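Local structure of putative esterase (5VOL) at residues G149-S153 with D209-W215; N98-D102 with G143-Y148. The protein is a carbohydrate esterase family 1 enzyme, a ferulic acid esterase that probably releases feruloyl groups from arabinoxylan in a gut bacterium. Residues are numbered along the deposited sequence.

Contact 1: G149-S153 with D209-W215; sequences GQRHS and DLRSVAW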
loop_
_atom_site.group_PDB
_atom_site.type_symbol
_atom_site.label_atom_id
_atom_site.label_comp_id
_atom_site.label_asym_id
_atom_site.label_seq_id
_atom_site.Cartn_x
_atom_site.Cartn_y
_atom_site.Cartn_z
ATOM N N GLY C 149 16.858 9.480 21.553
ATOM C CA GLY C 149 17.328 10.172 20.366
ATOM C C GLY C 149 17.490 11.652 20.650
ATOM O O GLY C 149 18.387 12.304 20.121
ATOM N N GLN C 150 16.625 12.179 21.508
ATOM C CA GLN C 150 16.660 13.584 21.869
ATOM C C GLN C 150 17.890 13.913 22.735
ATOM O O GLN C 150 18.575 14.917 22.507
ATOM C CB GLN C 150 15.371 13.961 22.601
ATOM C CG GLN C 150 14.126 14.058 21.706
ATOM C CD GLN C 150 12.873 14.397 22.500
ATOM O OE1 GLN C 150 12.729 13.972 23.647
ATOM N NE2 GLN C 150 11.967 15.174 21.898
ATOM N N ARG C 151 18.179 13.067 23.719
ATOM C CA ARG C 151 19.262 13.368 24.657
ATOM C C ARG C 151 20.580 12.695 24.253
ATOM O O ARG C 151 21.636 13.019 24.792
ATOM C CB ARG C 151 18.854 12.971 26.094
ATOM C CG ARG C 151 17.884 13.965 26.749
ATOM C CD ARG C 151 17.514 13.636 28.214
ATOM N NE ARG C 151 16.755 12.395 28.319
ATOM C CZ ARG C 151 17.299 11.222 28.624
ATOM N NH1 ARG C 151 18.595 11.146 28.883
ATOM N NH2 ARG C 151 16.542 10.129 28.689
ATOM N N HIS C 152 20.530 11.777 23.289
ATOM C CA HIS C 152 21.744 11.123 22.807
ATOM C C HIS C 152 21.874 11.191 21.288
ATOM O O HIS C 152 22.178 10.186 20.637
ATOM C CB HIS C 152 21.788 9.669 23.254
ATOM C CG HIS C 152 21.799 9.505 24.741
ATOM N ND1 HIS C 152 22.958 9.555 25.486
ATOM C CD2 HIS C 152 20.792 9.306 25.624
ATOM C CE1 HIS C 152 22.665 9.386 26.763
ATOM N NE2 HIS C 152 21.360 9.232 26.879
ATOM N N SER C 153 21.670 12.383 20.741
ATOM C CA SER C 153 21.721 12.581 19.295
ATOM C C SER C 153 23.095 12.228 18.713
ATOM O O SER C 153 23.217 11.958 17.513
ATOM C CB SER C 153 21.343 14.016 18.954
ATOM O OG SER C 153 22.256 14.938 19.515
ATOM N N ASP C 209 20.810 20.357 17.182
ATOM C CA ASP C 209 21.106 18.982 17.563
ATOM C C ASP C 209 20.010 18.026 17.085
ATOM O O ASP C 209 20.298 16.952 16.567
ATOM C CB ASP C 209 21.263 18.860 19.073
ATOM C CG ASP C 209 22.699 18.931 19.512
ATOM O OD1 ASP C 209 23.546 19.384 18.709
ATOM O OD2 ASP C 209 22.985 18.541 20.667
ATOM N N LEU C 210 18.759 18.422 17.270
ATOM C CA LEU C 210 17.625 17.582 16.883
ATOM C C LEU C 210 17.568 17.346 15.364
ATOM O O LEU C 210 17.215 16.257 14.915
ATOM C CB LEU C 210 16.328 18.209 17.378
ATOM C CG LEU C 210 16.187 18.227 18.909
ATOM C CD1 LEU C 210 14.899 18.873 19.327
ATOM C CD2 LEU C 210 16.300 16.818 19.487
ATOM N N ARG C 211 17.940 18.359 14.583
ATOM C CA ARG C 211 17.973 18.245 13.116
ATOM C C ARG C 211 19.060 17.287 12.605
ATOM O O ARG C 211 19.055 16.921 11.431
ATOM C CB ARG C 211 18.171 19.619 12.481
ATOM C CG ARG C 211 17.116 20.626 12.861
ATOM C CD ARG C 211 17.446 22.040 12.375
ATOM N NE ARG C 211 16.354 22.964 12.682
ATOM C CZ ARG C 211 16.515 24.145 13.269
ATOM N NH1 ARG C 211 17.726 24.554 13.606
ATOM N NH2 ARG C 211 15.467 24.920 13.511
ATOM N N SER C 212 19.983 16.868 13.467
ATOM C CA SER C 212 21.007 15.915 13.028
ATOM C C SER C 212 20.479 14.483 13.064
ATOM O O SER C 212 21.175 13.532 12.695
ATOM C CB SER C 212 22.270 16.023 13.893
ATOM O OG SER C 212 21.979 15.594 15.209
ATOM N N VAL C 213 19.240 14.335 13.510
ATOM C CA VAL C 213 18.602 13.031 13.592
ATOM C C VAL C 213 17.404 12.978 12.635
ATOM O O VAL C 213 16.686 13.958 12.482
ATOM C CB VAL C 213 18.157 12.730 15.059
ATOM C CG1 VAL C 213 17.469 11.377 15.161
ATOM C CG2 VAL C 213 19.380 12.781 16.006
ATOM N N ALA C 214 17.204 11.837 11.982
ATOM C CA ALA C 214 16.024 11.639 11.150
ATOM C C ALA C 214 14.893 11.091 12.013
ATOM O O ALA C 214 15.107 10.122 12.732
ATOM C CB ALA C 214 16.326 10.677 9.998
ATOM N N TRP C 215 13.712 11.699 11.927
ATOM C CA TRP C 215 12.570 11.324 12.771
ATOM C C TRP C 215 11.365 10.830 11.973
ATOM O O TRP C 215 11.007 11.412 10.953
ATOM C CB TRP C 215 12.130 12.515 13.629
ATOM C CG TRP C 215 13.240 13.179 14.393
ATOM C CD1 TRP C 215 14.066 14.162 13.939
ATOM C CD2 TRP C 215 13.622 12.933 15.760
ATOM N NE1 TRP C 215 14.938 14.544 14.928
ATOM C CE2 TRP C 215 14.693 13.802 16.055
ATOM C CE3 TRP C 215 13.162 12.064 16.753
ATOM C CZ2 TRP C 215 15.325 13.824 17.308
ATOM C CZ3 TRP C 215 13.789 12.089 18.009
ATOM C CH2 TRP C 215 14.865 12.960 18.264
#
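Helix 140-151 runs out in segment 149-153, with His152 the first residue to leave helical angles, while segment 209-215 leads from the end of helix 204-210 through a type I turn, Leu210 to Val213, into strand 214-218. The backbones approach twice at the same distance: CA of Gln150 and CA of Leu210 are 6.5 Å apart, as are CA of Ser153 and CA of Val213. No hydrogen bond crosses between them; the contact is packing. Trp215 is held from its own segment, its NE1 donating to Leu210 O at 2.8 Å, and the indole reaches from the turn to the helix end, where Trp215 CH2 lies 3.8 Å from Gly149 C and 3.7 Å from Gln150 CG. A side chain at Gly149 would crowd this ring. Leu210 CD2 packs 4.0 Å from Gln150 CA, while the amide NE2 of Gln150 bonds to Cys195 O. Farther on, Ser153 CB rests 3.8 Å from Val213 CG2, and Ser212 OG bonds back to Asp209 O (2.6 Å). Arg130 joins both sides through the carbonyls of Ser153 and Ser212. The contact joins the C-terminal end of helix 140-151, which follows the probable nucleophile elbow, to the turn feeding parallel strand 214-218 of the central alpha/beta-hydrolase sheet.

Contact 2: N98-D102 with G143-Y148; sequences NGYFD and GGATNY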
loop_
_atom_site.group_PDB
_atom_site.type_symbol
_atom_site.label_atom_id
_atom_site.label_comp_id
_atom_site.label_asym_id
_atom_site.label_seq_id
_atom_site.Cartn_x
_atom_site.Cartn_y
_atom_site.Cartn_z
ATOM N N ASN C 98 9.235 -1.347 34.897
ATOM C CA ASN C 98 8.984 -0.958 33.505
ATOM C C ASN C 98 9.618 0.397 33.209
ATOM O O ASN C 98 9.509 1.319 34.012
ATOM C CB ASN C 98 7.481 -0.893 33.229
ATOM C CG ASN C 98 6.879 -2.250 32.942
ATOM O OD1 ASN C 98 6.470 -2.531 31.811
ATOM N ND2 ASN C 98 6.806 -3.098 33.965
ATOM N N GLY C 99 10.285 0.537 32.069
ATOM C CA GLY C 99 10.770 1.856 31.698
ATOM C C GLY C 99 12.199 1.908 31.209
ATOM O O GLY C 99 12.958 0.965 31.417
ATOM N N TYR C 100 12.566 3.028 30.581
ATOM C CA TYR C 100 13.832 3.142 29.847
ATOM C C TYR C 100 14.771 4.202 30.413
ATOM O O TYR C 100 15.944 4.234 30.061
ATOM C CB TYR C 100 13.551 3.429 28.343
ATOM C CG TYR C 100 12.894 2.238 27.688
ATOM C CD1 TYR C 100 13.638 1.111 27.385
ATOM C CD2 TYR C 100 11.523 2.209 27.449
ATOM C CE1 TYR C 100 13.047 -0.010 26.839
ATOM C CE2 TYR C 100 10.919 1.093 26.896
ATOM C CZ TYR C 100 11.699 -0.015 26.590
ATOM O OH TYR C 100 11.145 -1.153 26.048
ATOM N N PHE C 101 14.269 5.067 31.290
ATOM C CA PHE C 101 15.108 6.148 31.804
ATOM C C PHE C 101 15.611 5.802 33.211
ATOM O O PHE C 101 15.094 4.888 33.852
ATOM C CB PHE C 101 14.333 7.465 31.823
ATOM C CG PHE C 101 13.537 7.724 30.554
ATOM C CD1 PHE C 101 14.133 7.604 29.312
ATOM C CD2 PHE C 101 12.200 8.084 30.617
ATOM C CE1 PHE C 101 13.412 7.839 28.138
ATOM C CE2 PHE C 101 11.464 8.325 29.451
ATOM C CZ PHE C 101 12.076 8.206 28.207
ATOM N N ASP C 102 16.616 6.530 33.682
ATOM C CA ASP C 102 17.124 6.334 35.041
ATOM C C ASP C 102 16.091 6.746 36.075
ATOM O O ASP C 102 15.633 7.895 36.105
ATOM C CB ASP C 102 18.427 7.105 35.234
ATOM C CG ASP C 102 19.623 6.308 34.811
ATOM O OD1 ASP C 102 19.432 5.187 34.284
ATOM O OD2 ASP C 102 20.763 6.780 35.013
ATOM N N GLY C 143 8.352 6.114 23.387
ATOM C CA GLY C 143 8.797 7.271 24.144
ATOM C C GLY C 143 10.262 7.121 24.512
ATOM O O GLY C 143 11.029 8.080 24.457
ATOM N N GLY C 144 10.652 5.907 24.888
ATOM C CA GLY C 144 12.041 5.612 25.174
ATOM C C GLY C 144 12.938 5.910 23.978
ATOM O O GLY C 144 13.982 6.550 24.099
ATOM N N ALA C 145 12.521 5.439 22.812
ATOM C CA ALA C 145 13.283 5.644 21.590
ATOM C C ALA C 145 13.450 7.138 21.298
ATOM O O ALA C 145 14.534 7.610 21.011
ATOM C CB ALA C 145 12.591 4.924 20.420
ATOM N N THR C 146 12.357 7.874 21.394
ATOM C CA THR C 146 12.349 9.284 21.064
ATOM C C THR C 146 13.230 10.097 22.020
ATOM O O THR C 146 14.046 10.900 21.575
ATOM C CB THR C 146 10.908 9.826 21.076
ATOM O OG1 THR C 146 10.142 9.176 20.049
ATOM C CG2 THR C 146 10.883 11.314 20.821
ATOM N N ASN C 147 13.086 9.883 23.328
ATOM C CA ASN C 147 13.855 10.675 24.290
ATOM C C ASN C 147 15.336 10.285 24.279
ATOM O O ASN C 147 16.194 11.132 24.483
ATOM C CB ASN C 147 13.262 10.550 25.711
ATOM C CG ASN C 147 13.784 11.630 26.665
ATOM O OD1 ASN C 147 14.243 11.321 27.759
ATOM N ND2 ASN C 147 13.730 12.898 26.242
ATOM N N TYR C 148 15.642 9.020 24.006
ATOM C CA TYR C 148 17.030 8.614 23.806
ATOM C C TYR C 148 17.636 9.373 22.627
ATOM O O TYR C 148 18.791 9.832 22.673
ATOM C CB TYR C 148 17.149 7.112 23.537
ATOM C CG TYR C 148 17.181 6.190 24.744
ATOM C CD1 TYR C 148 16.849 6.634 26.017
ATOM C CD2 TYR C 148 17.554 4.856 24.591
ATOM C CE1 TYR C 148 16.887 5.747 27.127
ATOM C CE2 TYR C 148 17.593 3.979 25.669
ATOM C CZ TYR C 148 17.268 4.423 26.932
ATOM O OH TYR C 148 17.310 3.511 27.973
#
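Asn98 and Gly99 bring the loop that follows strand 83-87 toward helix 140-151 without touching segment 143-148. Asn98 is fixed elsewhere, its OD1 accepting from Trp54 N, and Gly99 has backbone angles (134/165) that would jam a CB against the preceding carbonyl. At Tyr100 the loop meets the helix: CA of Tyr100 and CA of Gly144 are 5.6 Å apart, and the ring's CD2 lies 4.1 Å from Gly144 CA. A CB on Gly144 would clash with this ring, so the glycine permits the close approach. The phenol then leads away to bond through OH to His51 O, while Tyr100 O accepts a short hydrogen bond of 2.6 Å from Tyr148 OH. Tyr100 also touches the probable nucleophile elbow that leads from strand 133-138 into helix 140-151. Phe101 comes next and lays its ring along the helix. Phe101 CE1 is 4.0 Å from Gly144 CA, Asn147 OD1 sits over one ring face at 3.6 Å from Phe101 CE1, and Phe101 CD1 meets Tyr148 CE1 at 4.0 Å; Asn147 OD1 also accepts from Arg151 NH2. By Asp102 the chain has turned to helix 108-123, where OD2 bonds to Thr110 OG1. The chemistry is thus mainly aromatic packing against a glycine-bared helix surface, with Asn147 OD1 and Gly143 O also bordering the Phe101 ring and one buried phenol-to-carbonyl hydrogen bond adding a directional link to the loop backbone.

How the contacts relate
Following the chain, contact 2 comes first: loop 98-102 is joined to segment 143-148 across 40 residues that include helix 108-123 and strand 133-138. Contact 1 opens only after contact 2 has closed, and its 55 intervening residues hold strand 158-162 and helices 182-192 and 195-200. The two closures are therefore in series, neither nested nor crossed, and share helix 140-151, whose earlier turns serve contact 2 and whose last turn serves contact 1. Their centres lie 14 Å apart, yet they touch: Arg151 NH2 is 3.5 Å from Phe101 CD1, and Trp215 CZ3 is 3.8 Å from Thr146 O. One helix thus connects the loop after strand 83-87 with the entry to strand 214-218.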